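Local coordinates for protein STING-associated CdnE c-di-GMP synthase (Flavobacteriaceae, PDB 6WT8) that probably synthesises the cyclic dinucleotide c-di-GMP from GTP as the signal for a partner STING receptor in CBASS antiphage defence, at residues 16-21 against 57-62; 89-95 against 239-243; 178-182 against 221-225; 198-204 against 217-222. The contacts are given in a common frame with arbitrary orientation. Numbering follows the deposited sequence.

Three of the four contacts form a connected series around the mixed sheet of this CD-NTase. Interactions 3 and 4 share I221 and Y222, with one water common to both and N182 O 4.2 Å from V198 CG1. Interaction 4 in turn touches interaction 2, where Q90 OE1 lies 3.8 Å from I219 CD1; their centres are 16 Å apart. Interaction 2 includes G91 and S92, whose position after the strand is consistent with the GS motif at the nucleotidyltransferase active site. Interaction 1 stands apart: its centre is 19 Å from that of interaction 2 and 32 Å from those of interactions 3 and 4. Helix 60-81, followed by strand 85-90, connects it to interaction 2.

Interaction 1 (16-21 against 57-62); sequences SNPDLV and GVAPSY
The Y62 side chain (chi1 -64°, m) lies obliquely beside the ring of P18, with P18 CG 3.3 Å from Y62 OH and P18 CD 4.3 Å from Y62 CZ. Segment 16-21 leaves helix 5-16 and folds into a type I turn from N17 to L20, where L20 N bonds N17 O at 3.0 Å. The N17 side chain (chi1 t) closes on V21: V21 N donates to N17 OD1 and N17 ND2 to V21 O, both at 3.0 Å. Across the contact, the nearest CA pairs are S16-V58 (4.3 Å) and N17-A59 (5.3 Å). S16 O accepts A59 N at 2.9 Å, nearly linearly, and also meets V58 CA at 3.6 Å. V21 CG2 packs on A59 CB at 3.8 Å. A water bridges D19 OD2 and Y62 OH, 3.2 Å from each. The post-helical loop thus meets the residues leading into helix 60-81 and Y62 on it: one backbone bond fixes the register, with apolar and water-mediated contacts around it.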
# COMPACT_ATOMS: atom_id res chain seq x y z
N SER A 16 -16.67 -0.34 6.40
CA SER A 16 -16.17 -1.56 5.78
C SER A 16 -17.26 -2.43 5.17
O SER A 16 -17.02 -3.06 4.14
CB SER A 16 -15.44 -2.42 6.82
OG SER A 16 -14.25 -1.82 7.27
N ASN A 17 -18.41 -2.55 5.81
CA ASN A 17 -19.38 -3.55 5.36
C ASN A 17 -20.74 -3.15 5.92
O ASN A 17 -21.33 -3.89 6.74
CB ASN A 17 -18.94 -4.93 5.86
CG ASN A 17 -19.86 -6.05 5.38
OD1 ASN A 17 -20.60 -5.88 4.41
ND2 ASN A 17 -19.81 -7.19 6.05
N PRO A 18 -21.29 -2.01 5.48
CA PRO A 18 -22.52 -1.52 6.10
C PRO A 18 -23.71 -2.42 5.88
O PRO A 18 -24.65 -2.37 6.67
CB PRO A 18 -22.74 -0.14 5.44
CG PRO A 18 -21.97 -0.22 4.16
CD PRO A 18 -20.74 -1.02 4.53
N ASP A 19 -23.72 -3.21 4.81
CA ASP A 19 -24.86 -4.10 4.55
C ASP A 19 -24.68 -5.47 5.14
O ASP A 19 -25.57 -6.33 4.97
CB ASP A 19 -25.08 -4.22 3.06
CG ASP A 19 -25.56 -2.92 2.45
OD1 ASP A 19 -26.34 -2.21 3.14
OD2 ASP A 19 -25.13 -2.61 1.32
N LEU A 20 -23.57 -5.70 5.85
CA LEU A 20 -23.36 -6.95 6.59
C LEU A 20 -23.40 -8.17 5.66
O LEU A 20 -24.02 -9.20 5.96
CB LEU A 20 -24.34 -7.10 7.76
CG LEU A 20 -24.34 -5.94 8.75
CD1 LEU A 20 -25.27 -6.23 9.96
CD2 LEU A 20 -22.93 -5.65 9.21
N VAL A 21 -22.70 -8.04 4.54
CA VAL A 21 -22.55 -9.18 3.65
C VAL A 21 -21.63 -10.20 4.31
O VAL A 21 -20.81 -9.87 5.18
CB VAL A 21 -22.02 -8.77 2.26
CG1 VAL A 21 -22.91 -7.65 1.66
CG2 VAL A 21 -20.59 -8.42 2.32
N GLY A 57 -11.28 -6.15 7.02
CA GLY A 57 -11.31 -5.10 6.01
C GLY A 57 -12.64 -4.95 5.28
O GLY A 57 -13.74 -5.22 5.80
N VAL A 58 -12.54 -4.45 4.04
CA VAL A 58 -13.68 -3.96 3.27
C VAL A 58 -14.36 -5.10 2.53
O VAL A 58 -13.70 -6.01 1.99
CB VAL A 58 -13.15 -2.86 2.30
CG1 VAL A 58 -14.17 -2.43 1.28
CG2 VAL A 58 -12.66 -1.62 3.14
N ALA A 59 -15.69 -5.02 2.46
CA ALA A 59 -16.45 -6.00 1.69
C ALA A 59 -15.97 -6.04 0.23
O ALA A 59 -15.65 -4.99 -0.39
CB ALA A 59 -17.95 -5.68 1.76
N PRO A 60 -15.91 -7.24 -0.36
CA PRO A 60 -15.27 -7.41 -1.68
C PRO A 60 -15.96 -6.67 -2.81
O PRO A 60 -15.26 -6.33 -3.79
CB PRO A 60 -15.32 -8.92 -1.91
CG PRO A 60 -16.26 -9.48 -0.87
CD PRO A 60 -16.21 -8.52 0.30
N SER A 61 -17.25 -6.38 -2.73
CA SER A 61 -17.88 -5.70 -3.86
C SER A 61 -17.28 -4.33 -4.09
O SER A 61 -17.18 -3.90 -5.24
CB SER A 61 -19.40 -5.62 -3.65
OG SER A 61 -19.69 -4.62 -2.66
N TYR A 62 -16.88 -3.62 -3.02
CA TYR A 62 -16.35 -2.27 -3.20
C TYR A 62 -15.03 -2.32 -3.94
O TYR A 62 -14.77 -1.54 -4.88
CB TYR A 62 -16.16 -1.61 -1.82
CG TYR A 62 -17.46 -1.42 -1.07
CD1 TYR A 62 -18.37 -0.47 -1.46
CD2 TYR A 62 -17.75 -2.21 0.02
CE1 TYR A 62 -19.59 -0.32 -0.77
CE2 TYR A 62 -18.94 -2.04 0.73
CZ TYR A 62 -19.85 -1.11 0.34
OH TYR A 62 -21.04 -1.03 1.09
O HOH W 1 -22.35 -3.87 0.28

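Interaction 2 (89-95 against 239-243); sequences RQGSVMT and IERIN
I239 opens the helical segment 239-243 and buries the most surface of any residue here, closely followed by T95. Its m, t rotamer brings CD1 against the strand end and the turn that follows: I239 CD1 is 3.7 Å from CB of M94 (selenomethionine), 3.9 Å from R89 O and 4.1 Å from Q90 CA. I239 O, already bonded to N243 N, lies 3.6 Å from T95 CG2. Three residues on, I242 CG2 (m, t) lies 3.9 Å from T95 CG2. One full turn from I239, N243 (chi1 m) has OD1 3.5 Å from T95 CG2 and ND2 3.6 Å from M94 O. The opposing chain ends its strand at Q90, passes through G91 (phi 117°, psi 159°) and makes a 3-10 turn over 92-95, with M94 N bonding G91 O at 3.0 Å and T95 N bonding S92 O at 3.1 Å. This sequence is consistent with the GS motif of the nucleotidyltransferase fold, which in relatives helps hold the nucleotide phosphates. T95 OG1 bonds T97. Contact is thus packing of I239 on M94 and the strand end, and of helix atoms round the T95 methyl, with K254 linking T95 O to N243 OD1.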
# COMPACT_ATOMS: atom_id res chain seq x y z
N ARG A 89 -1.59 -0.21 -11.94
CA ARG A 89 -2.44 0.25 -10.85
C ARG A 89 -1.60 0.47 -9.61
O ARG A 89 -0.58 -0.19 -9.42
CB ARG A 89 -3.52 -0.81 -10.49
CG ARG A 89 -4.48 -1.20 -11.62
CD ARG A 89 -5.36 -0.03 -12.03
NE ARG A 89 -6.31 -0.55 -13.03
CZ ARG A 89 -6.09 -0.52 -14.36
NH1 ARG A 89 -4.99 0.06 -14.83
NH2 ARG A 89 -6.97 -1.07 -15.21
N GLN A 90 -2.05 1.36 -8.73
CA GLN A 90 -1.36 1.52 -7.45
C GLN A 90 -2.37 1.81 -6.37
O GLN A 90 -3.55 2.09 -6.64
CB GLN A 90 -0.32 2.65 -7.44
CG GLN A 90 -0.90 4.06 -7.73
CD GLN A 90 0.10 5.18 -7.62
OE1 GLN A 90 1.31 4.97 -7.72
NE2 GLN A 90 -0.41 6.39 -7.39
N GLY A 91 -1.89 1.72 -5.13
CA GLY A 91 -2.77 2.03 -4.00
C GLY A 91 -3.00 0.82 -3.08
O GLY A 91 -2.79 -0.31 -3.46
N SER A 92 -3.41 1.09 -1.85
CA SER A 92 -3.66 0.02 -0.90
C SER A 92 -4.77 -0.92 -1.35
O SER A 92 -4.81 -2.08 -0.92
CB SER A 92 -4.00 0.59 0.47
OG SER A 92 -5.11 1.39 0.40
N VAL A 93 -5.67 -0.50 -2.25
CA VAL A 93 -6.70 -1.40 -2.73
C VAL A 93 -6.05 -2.57 -3.48
O VAL A 93 -6.56 -3.69 -3.44
CB VAL A 93 -7.73 -0.62 -3.58
CG1 VAL A 93 -8.70 -1.61 -4.23
CG2 VAL A 93 -8.51 0.39 -2.70
N MSE A 94 -4.86 -2.35 -4.05
CA MSE A 94 -4.20 -3.44 -4.77
C MSE A 94 -3.59 -4.54 -3.90
O MSE A 94 -3.24 -5.60 -4.41
CB MSE A 94 -3.09 -2.90 -5.68
CG MSE A 94 -3.65 -2.16 -6.89
SE MSE A 94 -4.75 -3.27 -8.07
CE MSE A 94 -3.39 -4.37 -8.79
N THR A 95 -3.48 -4.29 -2.60
CA THR A 95 -3.17 -5.36 -1.63
C THR A 95 -4.35 -5.67 -0.74
O THR A 95 -4.21 -6.43 0.24
CB THR A 95 -1.98 -4.94 -0.76
OG1 THR A 95 -2.19 -3.64 -0.23
CG2 THR A 95 -0.65 -4.89 -1.58
N ILE A 239 3.40 -3.28 -3.38
CA ILE A 239 2.29 -4.20 -3.63
C ILE A 239 2.80 -5.63 -3.67
O ILE A 239 2.26 -6.52 -3.01
CB ILE A 239 1.55 -3.83 -4.93
CG1 ILE A 239 0.77 -2.55 -4.72
CG2 ILE A 239 0.69 -4.99 -5.42
CD1 ILE A 239 0.40 -1.86 -6.04
N GLU A 240 3.83 -5.89 -4.49
CA GLU A 240 4.32 -7.25 -4.63
C GLU A 240 4.81 -7.78 -3.30
O GLU A 240 4.52 -8.93 -2.94
CB GLU A 240 5.41 -7.29 -5.69
CG GLU A 240 5.95 -8.71 -5.97
CD GLU A 240 4.96 -9.60 -6.73
OE1 GLU A 240 5.27 -10.81 -6.88
OE2 GLU A 240 3.90 -9.11 -7.18
N ARG A 241 5.57 -6.97 -2.55
CA ARG A 241 6.19 -7.51 -1.34
C ARG A 241 5.14 -7.79 -0.25
O ARG A 241 5.26 -8.79 0.46
CB ARG A 241 7.27 -6.56 -0.84
CG ARG A 241 8.57 -6.67 -1.65
CD ARG A 241 9.59 -5.64 -1.11
NE ARG A 241 10.84 -5.90 -1.86
CZ ARG A 241 11.94 -5.16 -1.74
NH1 ARG A 241 11.99 -4.08 -0.94
NH2 ARG A 241 13.02 -5.51 -2.46
N ILE A 242 4.14 -6.88 -0.10
CA ILE A 242 3.07 -7.15 0.87
C ILE A 242 2.29 -8.40 0.47
O ILE A 242 1.98 -9.26 1.31
CB ILE A 242 2.18 -5.91 1.02
CG1 ILE A 242 3.00 -4.86 1.79
CG2 ILE A 242 0.90 -6.26 1.77
CD1 ILE A 242 2.34 -3.45 1.64
N ASN A 243 1.97 -8.53 -0.82
CA ASN A 243 1.21 -9.71 -1.25
C ASN A 243 2.00 -10.99 -1.02
O ASN A 243 1.47 -12.01 -0.53
CB ASN A 243 0.78 -9.54 -2.70
CG ASN A 243 -0.40 -8.58 -2.85
OD1 ASN A 243 -1.11 -8.30 -1.87
ND2 ASN A 243 -0.59 -8.03 -4.07

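Interaction 3 (178-182 against 221-225); sequences IEKEN and IYNKK
K224 N donates to E181 O at 2.8 Å and 175°, the firmest bond between these two loops, and K224 NZ, on a fully extended side chain (all chi t), reaches I178 O at 3.1 Å; the same NZ forms a salt bridge with E166. A weak bond runs from N223 ND2 to E181 OE2 at 3.4 Å, while N223 OD1 accepts T226 N. N182 OD1 is bound by N230, whereas N182 ND2 and N223 ND2 both donate to one water, at 3.1 and 2.9 Å. Two further waters lie between backbone carbonyls: one 3.2 Å from E181 O and 2.8 Å from Y222 O, the other 2.7 Å from N182 O and 3.0 Å from Y222 O. The nearest CA pairs are E181-K224 (5.0 Å) and N182-N223 (4.9 Å). Around these bonds, E181 CG meets K225 CE at 3.3 Å, N182 OD1 meets N223 CB at 3.4 Å, and I221 CG2 approaches N182 O at 3.9 Å. Loop 178-182 connects the antiparallel pair 176-177 and 184-189 and is fastened to the chain leaving strand 218-221, while helix 154-172 packs beside both, touching I178, Y222 and K224.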
# COMPACT_ATOMS: atom_id res chain seq x y z
N ILE A 178 -9.97 18.14 -14.03
CA ILE A 178 -8.71 18.24 -14.75
C ILE A 178 -7.78 19.26 -14.12
O ILE A 178 -6.70 19.52 -14.68
CB ILE A 178 -8.91 18.55 -16.24
CG1 ILE A 178 -9.48 19.97 -16.38
CG2 ILE A 178 -9.74 17.49 -16.93
CD1 ILE A 178 -9.30 20.62 -17.76
N GLU A 179 -8.13 19.80 -12.96
CA GLU A 179 -7.33 20.88 -12.37
C GLU A 179 -6.28 20.42 -11.37
O GLU A 179 -5.50 21.27 -10.91
CB GLU A 179 -8.26 21.93 -11.72
CG GLU A 179 -9.11 22.65 -12.75
CD GLU A 179 -8.26 23.25 -13.88
OE1 GLU A 179 -7.15 23.74 -13.59
OE2 GLU A 179 -8.70 23.24 -15.06
N LYS A 180 -6.23 19.14 -11.00
CA LYS A 180 -5.23 18.69 -10.01
C LYS A 180 -3.88 18.50 -10.68
O LYS A 180 -3.81 18.18 -11.87
CB LYS A 180 -5.63 17.39 -9.30
CG LYS A 180 -7.01 17.46 -8.65
CD LYS A 180 -7.16 16.37 -7.57
CE LYS A 180 -7.31 14.98 -8.14
NZ LYS A 180 -7.68 13.97 -7.08
N GLU A 181 -2.81 18.70 -9.91
CA GLU A 181 -1.46 18.74 -10.47
C GLU A 181 -1.03 17.36 -10.93
O GLU A 181 -0.38 17.23 -11.98
CB GLU A 181 -0.43 19.20 -9.44
CG GLU A 181 -0.62 20.49 -8.74
CD GLU A 181 0.51 20.65 -7.76
OE1 GLU A 181 0.64 19.78 -6.85
OE2 GLU A 181 1.32 21.57 -7.94
N ASN A 182 -1.29 16.35 -10.11
CA ASN A 182 -0.66 15.05 -10.28
C ASN A 182 -1.63 13.97 -10.73
O ASN A 182 -1.22 12.83 -10.91
CB ASN A 182 0.04 14.63 -8.98
CG ASN A 182 1.28 15.44 -8.68
OD1 ASN A 182 2.12 15.69 -9.55
ND2 ASN A 182 1.40 15.88 -7.44
N ILE A 221 6.13 10.53 -11.50
CA ILE A 221 4.82 11.07 -11.87
C ILE A 221 4.95 12.48 -12.43
O ILE A 221 5.63 13.35 -11.85
CB ILE A 221 3.91 11.06 -10.63
CG1 ILE A 221 3.63 9.59 -10.30
CG2 ILE A 221 2.57 11.74 -10.88
CD1 ILE A 221 2.93 9.38 -8.92
N TYR A 222 4.23 12.75 -13.53
CA TYR A 222 4.21 14.08 -14.14
C TYR A 222 3.29 15.05 -13.41
O TYR A 222 2.13 14.75 -13.17
CB TYR A 222 3.75 13.94 -15.59
CG TYR A 222 3.74 15.29 -16.32
CD1 TYR A 222 4.91 15.96 -16.58
CD2 TYR A 222 2.55 15.87 -16.71
CE1 TYR A 222 4.92 17.19 -17.25
CE2 TYR A 222 2.54 17.09 -17.39
CZ TYR A 222 3.74 17.76 -17.61
OH TYR A 222 3.73 18.97 -18.29
N ASN A 223 3.82 16.22 -13.06
CA ASN A 223 3.07 17.29 -12.43
C ASN A 223 2.70 18.32 -13.49
O ASN A 223 3.58 18.93 -14.10
CB ASN A 223 3.92 17.94 -11.35
CG ASN A 223 3.17 19.07 -10.61
OD1 ASN A 223 2.61 19.95 -11.23
ND2 ASN A 223 3.14 18.98 -9.28
N LYS A 224 1.40 18.51 -13.73
CA LYS A 224 0.95 19.37 -14.83
C LYS A 224 1.24 20.84 -14.58
O LYS A 224 1.51 21.58 -15.53
CB LYS A 224 -0.56 19.17 -15.01
CG LYS A 224 -1.21 20.09 -16.01
CD LYS A 224 -2.70 19.90 -16.02
CE LYS A 224 -3.38 20.77 -17.10
NZ LYS A 224 -4.83 20.77 -16.76
N LYS A 225 1.23 21.24 -13.32
CA LYS A 225 1.41 22.65 -12.96
C LYS A 225 2.87 23.05 -13.11
O LYS A 225 3.16 24.11 -13.66
CB LYS A 225 0.91 22.89 -11.53
CG LYS A 225 0.51 24.34 -11.28
CD LYS A 225 0.22 24.63 -9.80
CE LYS A 225 -0.89 23.76 -9.21
NZ LYS A 225 -2.23 23.84 -9.88
O HOH W 2 -0.29 15.25 -14.52
O HOH W 3 0.02 12.67 -13.33
O HOH W 4 4.17 17.14 -7.22

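Interaction 4 (198-204 against 217-222); sequences VTATYYK and KGIQIY
Five backbone hydrogen bonds join segment 198-204 to segment 217-222. T201 and Q220 form a hydrogen-bonded antiparallel pair, with T201 N to Q220 O at 3.0 Å and Q220 N to T201 O at 2.9 Å. Y203 and G218 form the next, with Y203 N to G218 O and G218 N to Y203 O both at 2.9 Å. Y222 N bonds T199 O at 2.7 Å, while T199 N is taken by a water (2.9 Å) that also lies 3.0 Å from Y222 O. A200-I221 and Y202-I219 are the non-hydrogen-bonded pairs (CA-CA 4.0 and 4.5 Å). The axes approach to 4.2 Å at 142°, a strongly twisted antiparallel pair. Strand 218-221 thereby extends the mixed sheet of the nucleotidyltransferase core, in which strand 192-204 also runs parallel to 106-112. Several side chains are satisfied beyond the pair: T199 OG1 bonds Q109, T201 OG1 bonds Q154, Y202 OH bonds D86, and Q220 NE2 bonds N230 O. K217 NZ lies over the Y202 ring (chi1 m), 3.9 Å from its centroid, in a cation-pi contact; K217 CE adds CH-pi packing at 3.4 Å. V198 CG1 meets I221 CG1 at 3.6 Å, and A200 CB lies 3.9 Å from I219 CB.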
# COMPACT_ATOMS: atom_id res chain seq x y z
N VAL A 198 -3.15 8.73 -13.07
CA VAL A 198 -1.79 9.24 -12.86
C VAL A 198 -1.01 9.01 -14.15
O VAL A 198 -1.11 7.94 -14.74
CB VAL A 198 -1.18 8.48 -11.68
CG1 VAL A 198 0.21 8.95 -11.37
CG2 VAL A 198 -2.10 8.68 -10.45
N THR A 199 -0.24 10.03 -14.56
CA THR A 199 0.61 9.96 -15.75
C THR A 199 2.06 10.04 -15.29
O THR A 199 2.42 10.95 -14.52
CB THR A 199 0.27 11.09 -16.71
OG1 THR A 199 -1.14 11.05 -16.99
CG2 THR A 199 1.09 11.04 -17.99
N ALA A 200 2.88 9.11 -15.76
CA ALA A 200 4.24 8.97 -15.25
C ALA A 200 5.15 8.43 -16.33
O ALA A 200 4.70 7.97 -17.38
CB ALA A 200 4.24 8.02 -14.06
N THR A 201 6.45 8.49 -16.07
CA THR A 201 7.39 7.70 -16.86
C THR A 201 8.09 6.69 -15.95
O THR A 201 8.00 6.78 -14.72
CB THR A 201 8.40 8.65 -17.54
OG1 THR A 201 9.20 7.89 -18.47
CG2 THR A 201 9.30 9.31 -16.52
N TYR A 202 8.76 5.71 -16.54
CA TYR A 202 9.48 4.74 -15.71
C TYR A 202 10.81 5.28 -15.23
O TYR A 202 11.46 6.10 -15.87
CB TYR A 202 9.79 3.46 -16.49
CG TYR A 202 8.63 2.56 -16.75
CD1 TYR A 202 7.97 1.98 -15.70
CD2 TYR A 202 8.21 2.33 -18.07
CE1 TYR A 202 6.89 1.09 -15.91
CE2 TYR A 202 7.13 1.48 -18.31
CZ TYR A 202 6.49 0.87 -17.24
OH TYR A 202 5.41 -0.01 -17.42
N TYR A 203 11.26 4.70 -14.12
CA TYR A 203 12.63 4.85 -13.65
C TYR A 203 13.19 3.48 -13.38
O TYR A 203 12.62 2.70 -12.58
CB TYR A 203 12.68 5.72 -12.39
CG TYR A 203 14.09 5.86 -11.85
CD1 TYR A 203 14.91 6.85 -12.33
CD2 TYR A 203 14.56 5.00 -10.87
CE1 TYR A 203 16.22 7.01 -11.84
CE2 TYR A 203 15.87 5.12 -10.38
CZ TYR A 203 16.68 6.14 -10.87
OH TYR A 203 17.98 6.31 -10.39
N LYS A 204 14.32 3.19 -14.01
CA LYS A 204 15.02 1.90 -13.84
C LYS A 204 16.15 2.03 -12.83
O LYS A 204 17.18 2.67 -13.11
CB LYS A 204 15.55 1.39 -15.18
CG LYS A 204 14.45 1.11 -16.17
CD LYS A 204 15.00 0.64 -17.55
CE LYS A 204 13.84 0.67 -18.57
NZ LYS A 204 14.27 0.59 -20.01
N LYS A 217 10.29 -1.92 -10.98
CA LYS A 217 10.29 -0.72 -11.82
C LYS A 217 9.67 0.45 -11.08
O LYS A 217 8.62 0.29 -10.43
CB LYS A 217 9.52 -0.98 -13.12
CG LYS A 217 10.14 -1.99 -14.01
CD LYS A 217 9.43 -2.10 -15.36
CE LYS A 217 9.62 -0.83 -16.12
NZ LYS A 217 10.55 -0.80 -17.28
N GLY A 218 10.32 1.62 -11.16
CA GLY A 218 9.83 2.81 -10.50
C GLY A 218 9.05 3.69 -11.45
O GLY A 218 9.09 3.50 -12.68
N ILE A 219 8.30 4.62 -10.86
CA ILE A 219 7.67 5.65 -11.69
C ILE A 219 8.05 7.02 -11.18
O ILE A 219 8.30 7.25 -10.00
CB ILE A 219 6.14 5.51 -11.75
CG1 ILE A 219 5.49 5.59 -10.34
CG2 ILE A 219 5.75 4.18 -12.47
CD1 ILE A 219 3.96 5.58 -10.41
N GLN A 220 8.06 7.97 -12.12
CA GLN A 220 8.21 9.40 -11.82
C GLN A 220 6.99 10.08 -12.39
O GLN A 220 6.81 10.15 -13.61
CB GLN A 220 9.52 9.97 -12.41
CG GLN A 220 10.75 9.40 -11.71
CD GLN A 220 12.02 10.12 -12.05
OE1 GLN A 220 12.83 9.60 -12.83
NE2 GLN A 220 12.23 11.34 -11.50
N ILE A 221 6.13 10.53 -11.50
CA ILE A 221 4.82 11.07 -11.87
C ILE A 221 4.95 12.48 -12.43
O ILE A 221 5.63 13.35 -11.85
CB ILE A 221 3.91 11.06 -10.63
CG1 ILE A 221 3.63 9.59 -10.30
CG2 ILE A 221 2.57 11.74 -10.88
CD1 ILE A 221 2.93 9.38 -8.92
N TYR A 222 4.23 12.75 -13.53
CA TYR A 222 4.21 14.08 -14.14
C TYR A 222 3.29 15.05 -13.41
O TYR A 222 2.13 14.75 -13.17
CB TYR A 222 3.75 13.94 -15.59
CG TYR A 222 3.74 15.29 -16.32
CD1 TYR A 222 4.91 15.96 -16.58
CD2 TYR A 222 2.55 15.87 -16.71
CE1 TYR A 222 4.92 17.19 -17.25
CE2 TYR A 222 2.54 17.09 -17.39
CZ TYR A 222 3.74 17.76 -17.61
OH TYR A 222 3.73 18.97 -18.29
O HOH W 3 0.02 12.67 -13.33